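Local coordinates for yfhH hypothetical protein (PDB 1SF9) that is of unknown function but has been proposed to act as a transcriptional regulator in Bacillus subtilis, where it forms a homodimer, at residues L37-I41 against A70-L74; E84-E89 against S122-K127; F95-Y99 against E116-P120. One frame throughout, in Å; residues are numbered along the deposited sequence.

Overall arrangement
Interaction 1 lies in the helical part of the chain, while interactions 2 and 3 belong to one antiparallel sheet. Interactions 1 and 2 are partly buried; interaction 3 is mainly a surface contact, though the buried Phe95 sits at one end of it. Interaction 1 is almost wholly apolar side-chain packing between two helices. Interaction 2 pairs two strands through backbone hydrogen bonds, with waters at its polar end. Interaction 3 joins two strands that are not neighbours, mostly through side chains. Strands 85-88 and 94-101 are adjacent, so Val88 and Tyr86 of interaction 2 pack on Phe95 and Ile97 of interaction 3. Ser122 links interaction 2 to interaction 1 by touching Lys71 and Ala72.

Interaction 1 (L37-I41 against A70-L74); sequences LNTEI and AKAYL
Leu37 points from helix 34-53 at segment 70-74 of helix 57-74 and touches it with three of its atoms. Its CB rests against Leu74 CD2 at 3.7 Å. Its CD1 lies 3.6 Å from Tyr73 O and also meets Tyr73 CB. The other methyl, CD2, reaches the carbonyl of Ala70. Asn38 starts away from the partner, but its amide turns back across Leu74 at about a right angle, and OD1 comes within 3.4 Å of Leu74 CD1. This is contact with a methyl, not a hydrogen bond. One turn later, Ile41 closes the patch. Its CG1 packs on Ala70 CB at 3.5 Å. The chain is extended at chi2 (164°), which carries CD1 onward to meet Leu74 CD1 tip to tip at 3.5 Å. The same CD1 lies across the CG of Lys71. No hydrogen bond spans the segments; Leu74 fills the groove between Leu37, Asn38 and Ile41. The two helical segments run nearly antiparallel, at 157°, with axes 9.6 Å apart at closest approach, as in a helical hairpin. Helix 17-30 flanks this pair through Tyr29 on Ala70 and Glu26 and Ser30 on Tyr73. Lys71 and Ala72 touch Ser122 of the sheet region.

Interaction 2 (E84-E89 against S122-K127); sequences ETYRVE and SVLQEK
Tyr86 and Leu124 meet at the apolar centre, CB to CB at 3.8 Å, with their side chains crossing at about a right angle. Val88 shares the Leu124 face of the sheet, and its CG1 comes to 4.3 Å from Val123 CG2. Phe95 of the next strand packs on both Val88 and Leu124. The backbone ties these residues together. Arg87 and Gln125 form an antiparallel hydrogen-bonded pair, with Arg87 N to Gln125 O and Gln125 N to Arg87 O both 2.8 Å long; the second is almost straight, at 178°. A third bond, Glu89 N to Val123 O, is equally short. Gln125 O also lies at the edge of the Tyr86 ring. On the other face of the sheet, Arg87, in one of its two conformers, brings NH2 obliquely to 3.3 Å from CG of the bent Gln125 chain. The polar edge is bridged by water. One water donates to Thr85 O and to Glu84 OE2 and accepts from Lys127 N at 3.0 Å. Another accepts from Tyr86 OH at 2.7 Å and donates to Glu126 OE1; Tyr86 OH also bonds to Ser81 N. Lys127 NZ turns to a salt bridge with Glu94. A 3-10 turn leading into strand 124-126, which pairs with strand 85-88, the first strand of the sheet, is consistent with an SH3-like barrel.

Interaction 3 (F95-Y99 against E116-P120); sequences FTISY and EEALP
Phe95 and Leu119 face each other across a strongly curved antiparallel sheet, whose strand order is consistent with an SH3-like barrel. Their strands are not neighbours: strand 104-109 lies between them. The segment axes stay 8.7 Å apart and run nearly at right angles, so no backbone hydrogen bond joins them and side chains make nearly all of the contact. Phe95, which is buried, carries most of it. Its CG is anti to the backbone N (chi1 -176°), which swings the ring over toward segment 116-120. Leu119 lays CD1 over one face of that ring in a CH-pi contact, 3.8 Å from the centroid and 19° off the normal. The two side chains slide past each other in opposite directions. The ring atom nearest to Leu119 CD1 is Phe95 CD2, at 3.6 Å. Glu117 approaches from a different side. Its backbone O lies in the ring plane at the edge, 3.6 Å from Phe95 CZ, while its CG comes to 3.9 Å from Phe95 CE2. Its carboxylate stands almost upright to the ring and bonds through OE1 to Arg109. With an alanine here in place of Phe95, Leu119 CD1 would probably lose the ring face it rests on, leaving a gap beside Leu119 and Glu117 on the inner side of the sheet. The other end is polar and lies at the surface. Ser98 and Tyr99 form a classic beta bulge opposite Trp106, and the Tyr99 ring lies nearly parallel to the Trp106 ring. Glu116, in one of two conformers, bends at chi2 to bring its carboxylate to Ser98. Ser98 OG lies 3.1 Å from both Glu116 OE1 and Glu116 OE2. The carboxylate is turned only 15° from the Tyr99 ring plane, with Glu116 OE2 4.0 Å from Tyr99 CE2.

Interaction 1 (L37-I41 against A70-L74)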
loop_
_atom_site.group_PDB
_atom_site.type_symbol
_atom_site.label_atom_id
_atom_site.label_comp_id
_atom_site.label_asym_id
_atom_site.label_seq_id
_atom_site.Cartn_x
_atom_site.Cartn_y
_atom_site.Cartn_z
ATOM N N LEU A 37 -8.927 -11.974 -0.002
ATOM C CA LEU A 37 -8.280 -10.712 0.388
ATOM C C LEU A 37 -9.071 -10.067 1.521
ATOM O O LEU A 37 -8.509 -9.553 2.484
ATOM C CB LEU A 37 -8.217 -9.749 -0.809
ATOM C CG LEU A 37 -7.115 -10.087 -1.798
ATOM C CD1 LEU A 37 -7.330 -9.370 -3.122
ATOM C CD2 LEU A 37 -5.779 -9.729 -1.160
ATOM N N ASN A 38 -10.399 -10.113 1.416
ATOM C CA ASN A 38 -11.217 -9.533 2.473
ATOM C C ASN A 38 -10.993 -10.273 3.789
ATOM O O ASN A 38 -10.981 -9.647 4.844
ATOM C CB ASN A 38 -12.704 -9.589 2.116
ATOM C CG ASN A 38 -13.082 -8.593 1.047
ATOM O OD1 ASN A 38 -12.638 -7.457 1.062
ATOM N ND2 ASN A 38 -13.934 -9.015 0.119
ATOM N N THR A 39 -10.844 -11.595 3.731
ATOM C CA THR A 39 -10.602 -12.391 4.945
ATOM C C THR A 39 -9.253 -11.994 5.546
ATOM O O THR A 39 -9.127 -11.800 6.745
ATOM C CB THR A 39 -10.611 -13.893 4.624
ATOM O OG1 THR A 39 -11.906 -14.240 4.125
ATOM C CG2 THR A 39 -10.334 -14.717 5.871
ATOM N N GLU A 40 -8.247 -11.869 4.691
ATOM C CA GLU A 40 -6.899 -11.476 5.120
ATOM C C GLU A 40 -6.916 -10.105 5.793
ATOM O O GLU A 40 -6.295 -9.911 6.844
ATOM C CB GLU A 40 -5.966 -11.426 3.909
ATOM C CG GLU A 40 -4.601 -10.782 4.173
ATOM C CD GLU A 40 -3.685 -11.674 4.976
ATOM O OE1 GLU A 40 -2.486 -11.333 5.145
ATOM O OE2 GLU A 40 -4.165 -12.732 5.436
ATOM N N ILE A 41 -7.627 -9.157 5.190
ATOM C CA ILE A 41 -7.716 -7.811 5.735
ATOM C C ILE A 41 -8.440 -7.823 7.081
ATOM O O ILE A 41 -8.055 -7.128 8.008
ATOM C CB ILE A 41 -8.414 -6.851 4.737
ATOM C CG1 ILE A 41 -7.470 -6.601 3.551
ATOM C CG2 ILE A 41 -8.739 -5.496 5.408
ATOM C CD1 ILE A 41 -8.148 -6.009 2.336
ATOM N N ALA A 70 -2.665 -5.095 1.137
ATOM C CA ALA A 70 -3.748 -6.020 0.797
ATOM C C ALA A 70 -4.884 -5.261 0.122
ATOM O O ALA A 70 -5.487 -5.740 -0.854
ATOM C CB ALA A 70 -4.261 -6.745 2.058
ATOM N N LYS A 71 -5.193 -4.082 0.642
ATOM C CA LYS A 71 -6.257 -3.267 0.066
ATOM C C LYS A 71 -5.945 -2.886 -1.378
ATOM O O LYS A 71 -6.850 -2.752 -2.191
ATOM C CB LYS A 71 -6.473 -1.985 0.885
ATOM C CG LYS A 71 -7.230 -2.225 2.183
ATOM C CD LYS A 71 -7.506 -0.921 2.942
ATOM C CE LYS A 71 -8.275 -1.233 4.224
ATOM N NZ LYS A 71 -8.544 -0.018 5.067
ATOM N N ALA A 72 -4.672 -2.704 -1.702
ATOM C CA ALA A 72 -4.348 -2.332 -3.079
ATOM C C ALA A 72 -4.677 -3.489 -4.032
ATOM O O ALA A 72 -4.989 -3.261 -5.192
ATOM C CB ALA A 72 -2.873 -1.915 -3.187
ATOM N N TYR A 73 -4.623 -4.726 -3.541
ATOM C CA TYR A 73 -4.936 -5.879 -4.384
ATOM C C TYR A 73 -6.417 -6.064 -4.643
ATOM O O TYR A 73 -6.796 -6.803 -5.548
ATOM C CB TYR A 73 -4.330 -7.162 -3.797
ATOM C CG TYR A 73 -2.857 -7.299 -4.105
ATOM C CD1 TYR A 73 -1.888 -6.724 -3.261
ATOM C CD2 TYR A 73 -2.415 -7.952 -5.263
ATOM C CE1 TYR A 73 -0.537 -6.787 -3.569
ATOM C CE2 TYR A 73 -1.058 -8.028 -5.571
ATOM C CZ TYR A 73 -0.127 -7.437 -4.718
ATOM O OH TYR A 73 1.195 -7.479 -5.061
ATOM N N LEU A 74 -7.257 -5.401 -3.852
ATOM C CA LEU A 74 -8.708 -5.460 -4.040
ATOM C C LEU A 74 -9.148 -4.471 -5.105
ATOM O O LEU A 74 -10.195 -4.631 -5.725
ATOM C CB LEU A 74 -9.430 -5.087 -2.752
ATOM C CG LEU A 74 -9.615 -6.199 -1.727
ATOM C CD1 LEU A 74 -10.251 -5.604 -0.472
ATOM C CD2 LEU A 74 -10.523 -7.291 -2.314
#

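Interaction 2 (E84-E89 against S122-K127)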
loop_
_atom_site.group_PDB
_atom_site.type_symbol
_atom_site.label_atom_id
_atom_site.label_comp_id
_atom_site.label_asym_id
_atom_site.label_seq_id
_atom_site.Cartn_x
_atom_site.Cartn_y
_atom_site.Cartn_z
ATOM N N GLU A 84 -3.471 11.960 -14.045
ATOM C CA GLU A 84 -4.434 12.468 -13.070
ATOM C C GLU A 84 -3.720 12.672 -11.731
ATOM O O GLU A 84 -2.732 12.000 -11.431
ATOM C CB GLU A 84 -5.611 11.492 -12.903
ATOM C CG GLU A 84 -6.724 12.048 -11.983
ATOM C CD GLU A 84 -7.998 11.200 -11.969
ATOM O OE1 GLU A 84 -8.355 10.635 -13.021
ATOM O OE2 GLU A 84 -8.646 11.123 -10.904
ATOM N N THR A 85 -4.234 13.605 -10.934
ATOM C CA THR A 85 -3.657 13.918 -9.631
ATOM C C THR A 85 -4.656 13.557 -8.524
ATOM O O THR A 85 -5.857 13.835 -8.625
ATOM C CB THR A 85 -3.282 15.407 -9.586
ATOM O OG1 THR A 85 -2.337 15.667 -10.636
ATOM C CG2 THR A 85 -2.640 15.765 -8.239
ATOM N N TYR A 86 -4.145 12.878 -7.501
ATOM C CA TYR A 86 -4.950 12.379 -6.387
ATOM C C TYR A 86 -4.430 12.888 -5.074
ATOM O O TYR A 86 -3.284 13.329 -4.967
ATOM C CB TYR A 86 -4.820 10.817 -6.306
ATOM C CG TYR A 86 -5.296 10.146 -7.590
ATOM C CD1 TYR A 86 -4.484 10.164 -8.728
ATOM C CD2 TYR A 86 -6.544 9.514 -7.626
ATOM C CE1 TYR A 86 -4.921 9.555 -9.907
ATOM C CE2 TYR A 86 -6.982 8.905 -8.806
ATOM C CZ TYR A 86 -6.171 8.926 -9.948
ATOM O OH TYR A 86 -6.599 8.339 -11.096
ATOM N N ARG A 87 -5.287 12.834 -4.064
ATOM C CA ARG A 87 -4.872 13.214 -2.733
ATOM C C ARG A 87 -4.236 11.965 -2.146
ATOM O O ARG A 87 -4.700 10.859 -2.409
ATOM C CB ARG A 87 -6.071 13.600 -1.864
ATOM C CG ARG A 87 -5.769 13.473 -0.365
ATOM C CD ARG A 87 -6.898 13.990 0.514
ATOM N NE ARG A 87 -6.845 13.395 1.850
ATOM C CZ ARG A 87 -7.453 12.260 2.178
ATOM N NH1 ARG A 87 -7.357 11.780 3.412
ATOM N NH2 ARG A 87 -8.174 11.610 1.272
ATOM N N VAL A 88 -3.156 12.123 -1.388
ATOM C CA VAL A 88 -2.545 10.954 -0.747
ATOM C C VAL A 88 -3.245 10.847 0.602
ATOM O O VAL A 88 -3.229 11.788 1.386
ATOM C CB VAL A 88 -1.043 11.130 -0.567
ATOM C CG1 VAL A 88 -0.450 9.959 0.210
ATOM C CG2 VAL A 88 -0.402 11.255 -1.949
ATOM N N GLU A 89 -3.887 9.704 0.832
ATOM C CA GLU A 89 -4.653 9.459 2.047
ATOM C C GLU A 89 -3.914 9.858 3.327
ATOM O O GLU A 89 -2.721 9.596 3.476
ATOM C CB GLU A 89 -5.036 7.969 2.097
ATOM C CG GLU A 89 -5.842 7.541 3.316
ATOM C CD GLU A 89 -6.247 6.075 3.255
ATOM O OE1 GLU A 89 -5.695 5.322 2.416
ATOM O OE2 GLU A 89 -7.116 5.671 4.057
ATOM N N SER A 122 -3.944 1.937 -3.199
ATOM C CA SER A 122 -4.889 2.053 -2.103
ATOM C C SER A 122 -4.785 3.364 -1.312
ATOM O O SER A 122 -5.692 3.669 -0.544
ATOM C CB SER A 122 -4.720 0.884 -1.128
ATOM O OG SER A 122 -3.352 0.722 -0.831
ATOM N N VAL A 123 -3.703 4.123 -1.479
ATOM C CA VAL A 123 -3.581 5.380 -0.737
ATOM C C VAL A 123 -3.957 6.587 -1.587
ATOM O O VAL A 123 -3.889 7.710 -1.118
ATOM C CB VAL A 123 -2.138 5.606 -0.132
ATOM C CG1 VAL A 123 -1.689 4.372 0.643
ATOM C CG2 VAL A 123 -1.125 5.922 -1.204
ATOM N N LEU A 124 -4.371 6.357 -2.833
ATOM C CA LEU A 124 -4.755 7.468 -3.703
ATOM C C LEU A 124 -6.253 7.725 -3.653
ATOM O O LEU A 124 -7.060 6.857 -3.987
ATOM C CB LEU A 124 -4.330 7.187 -5.140
ATOM C CG LEU A 124 -2.825 6.994 -5.308
ATOM C CD1 LEU A 124 -2.555 6.791 -6.803
ATOM C CD2 LEU A 124 -2.029 8.208 -4.797
ATOM N N GLN A 125 -6.625 8.927 -3.214
ATOM C CA GLN A 125 -8.036 9.278 -3.120
ATOM C C GLN A 125 -8.375 10.308 -4.188
ATOM O O GLN A 125 -7.617 11.238 -4.425
ATOM C CB GLN A 125 -8.343 9.855 -1.738
ATOM C CG GLN A 125 -7.993 8.913 -0.580
ATOM C CD GLN A 125 -8.527 7.493 -0.767
ATOM O OE1 GLN A 125 -9.715 7.286 -1.048
ATOM N NE2 GLN A 125 -7.643 6.502 -0.601
ATOM N N GLU A 126 -9.507 10.142 -4.848
ATOM C CA GLU A 126 -9.876 11.122 -5.860
ATOM C C GLU A 126 -10.094 12.463 -5.160
ATOM O O GLU A 126 -10.599 12.515 -4.040
ATOM C CB GLU A 126 -11.123 10.667 -6.626
ATOM C CG GLU A 126 -10.764 9.787 -7.819
ATOM C CD GLU A 126 -11.961 9.298 -8.621
ATOM O OE1 GLU A 126 -11.731 8.781 -9.735
ATOM O OE2 GLU A 126 -13.115 9.413 -8.150
ATOM N N LYS A 127 -9.657 13.536 -5.817
ATOM C CA LYS A 127 -9.769 14.893 -5.288
ATOM C C LYS A 127 -11.198 15.287 -4.940
ATOM O O LYS A 127 -12.151 14.807 -5.557
ATOM C CB LYS A 127 -9.225 15.896 -6.308
ATOM C CG LYS A 127 -7.731 15.808 -6.563
ATOM C CD LYS A 127 -6.949 16.413 -5.415
ATOM C CE LYS A 127 -7.378 17.852 -5.170
ATOM N NZ LYS A 127 -6.600 18.486 -4.077
HETATM O O HOH W 1 -8.526 13.034 -8.515
HETATM O O HOH W 2 -9.214 7.590 -10.912
#

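Interaction 3 (F95-Y99 against E116-P120)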
loop_
_atom_site.group_PDB
_atom_site.type_symbol
_atom_site.label_atom_id
_atom_site.label_comp_id
_atom_site.label_asym_id
_atom_site.label_seq_id
_atom_site.Cartn_x
_atom_site.Cartn_y
_atom_site.Cartn_z
ATOM N N PHE A 95 -0.619 13.759 -5.478
ATOM C CA PHE A 95 0.279 12.895 -6.226
ATOM C C PHE A 95 -0.234 12.726 -7.646
ATOM O O PHE A 95 -1.365 12.310 -7.864
ATOM C CB PHE A 95 0.314 11.544 -5.504
ATOM C CG PHE A 95 1.269 10.540 -6.096
ATOM C CD1 PHE A 95 0.819 9.569 -6.972
ATOM C CD2 PHE A 95 2.611 10.524 -5.708
ATOM C CE1 PHE A 95 1.691 8.590 -7.450
ATOM C CE2 PHE A 95 3.489 9.543 -6.188
ATOM C CZ PHE A 95 3.026 8.576 -7.050
ATOM N N THR A 96 0.618 13.042 -8.600
ATOM C CA THR A 96 0.286 12.900 -10.010
ATOM C C THR A 96 0.864 11.581 -10.512
ATOM O O THR A 96 2.051 11.306 -10.346
ATOM C CB THR A 96 0.873 14.079 -10.802
ATOM O OG1 THR A 96 0.340 15.310 -10.263
ATOM C CG2 THR A 96 0.550 13.944 -12.292
ATOM N N ILE A 97 0.023 10.766 -11.141
ATOM C CA ILE A 97 0.481 9.475 -11.634
ATOM C C ILE A 97 1.231 9.580 -12.972
ATOM O O ILE A 97 0.775 10.251 -13.889
ATOM C CB ILE A 97 -0.708 8.526 -11.841
ATOM C CG1 ILE A 97 -1.389 8.274 -10.495
ATOM C CG2 ILE A 97 -0.235 7.167 -12.441
ATOM C CD1 ILE A 97 -2.468 7.157 -10.565
ATOM N N SER A 98 2.381 8.918 -13.062
ATOM C CA SER A 98 3.157 8.880 -14.305
ATOM C C SER A 98 2.733 7.604 -15.035
ATOM O O SER A 98 2.461 7.606 -16.251
ATOM C CB SER A 98 4.658 8.863 -14.027
ATOM O OG SER A 98 5.077 10.113 -13.469
ATOM N N TYR A 99 2.728 6.493 -14.295
ATOM C CA TYR A 99 2.283 5.223 -14.860
ATOM C C TYR A 99 1.976 4.226 -13.759
ATOM O O TYR A 99 2.279 4.444 -12.573
ATOM C CB TYR A 99 3.330 4.603 -15.824
ATOM C CG TYR A 99 4.643 4.259 -15.174
ATOM C CD1 TYR A 99 4.869 2.993 -14.627
ATOM C CD2 TYR A 99 5.649 5.210 -15.072
ATOM C CE1 TYR A 99 6.087 2.690 -13.992
ATOM C CE2 TYR A 99 6.863 4.911 -14.429
ATOM C CZ TYR A 99 7.063 3.653 -13.900
ATOM O OH TYR A 99 8.267 3.376 -13.275
ATOM N N GLU A 116 10.614 11.003 -8.674
ATOM C CA GLU A 116 9.641 10.024 -9.095
ATOM C C GLU A 116 9.625 9.014 -7.956
ATOM O O GLU A 116 10.646 8.773 -7.300
ATOM C CB GLU A 116 10.074 9.390 -10.429
ATOM C CG GLU A 116 9.115 8.347 -11.017
ATOM C CD GLU A 116 7.816 8.914 -11.596
ATOM O OE1 GLU A 116 7.664 10.147 -11.727
ATOM O OE2 GLU A 116 6.938 8.096 -11.940
ATOM N N GLU A 117 8.449 8.483 -7.658
ATOM C CA GLU A 117 8.341 7.501 -6.608
ATOM C C GLU A 117 7.119 6.635 -6.717
ATOM O O GLU A 117 6.224 6.913 -7.516
ATOM C CB GLU A 117 8.321 8.211 -5.295
ATOM C CG GLU A 117 7.300 9.294 -5.267
ATOM C CD GLU A 117 6.790 9.469 -3.891
ATOM O OE1 GLU A 117 6.740 10.612 -3.390
ATOM O OE2 GLU A 117 6.445 8.427 -3.330
ATOM N N ALA A 118 7.059 5.595 -5.892
ATOM C CA ALA A 118 5.920 4.692 -6.009
ATOM C C ALA A 118 5.056 4.610 -4.778
ATOM O O ALA A 118 5.591 4.490 -3.680
ATOM C CB ALA A 118 6.423 3.307 -6.331
ATOM N N LEU A 119 3.735 4.657 -4.975
ATOM C CA LEU A 119 2.765 4.506 -3.874
ATOM C C LEU A 119 1.730 3.452 -4.231
ATOM O O LEU A 119 1.342 3.310 -5.397
ATOM C CB LEU A 119 1.987 5.800 -3.611
ATOM C CG LEU A 119 2.772 6.986 -3.057
ATOM C CD1 LEU A 119 1.876 8.233 -3.066
ATOM C CD2 LEU A 119 3.227 6.663 -1.646
ATOM N N PRO A 120 1.251 2.688 -3.230
ATOM C CA PRO A 120 0.238 1.665 -3.531
ATOM C C PRO A 120 -1.038 2.387 -3.963
ATOM O O PRO A 120 -1.355 3.443 -3.429
ATOM C CB PRO A 120 0.039 0.959 -2.199
ATOM C CG PRO A 120 1.334 1.207 -1.451
ATOM C CD PRO A 120 1.648 2.640 -1.813
#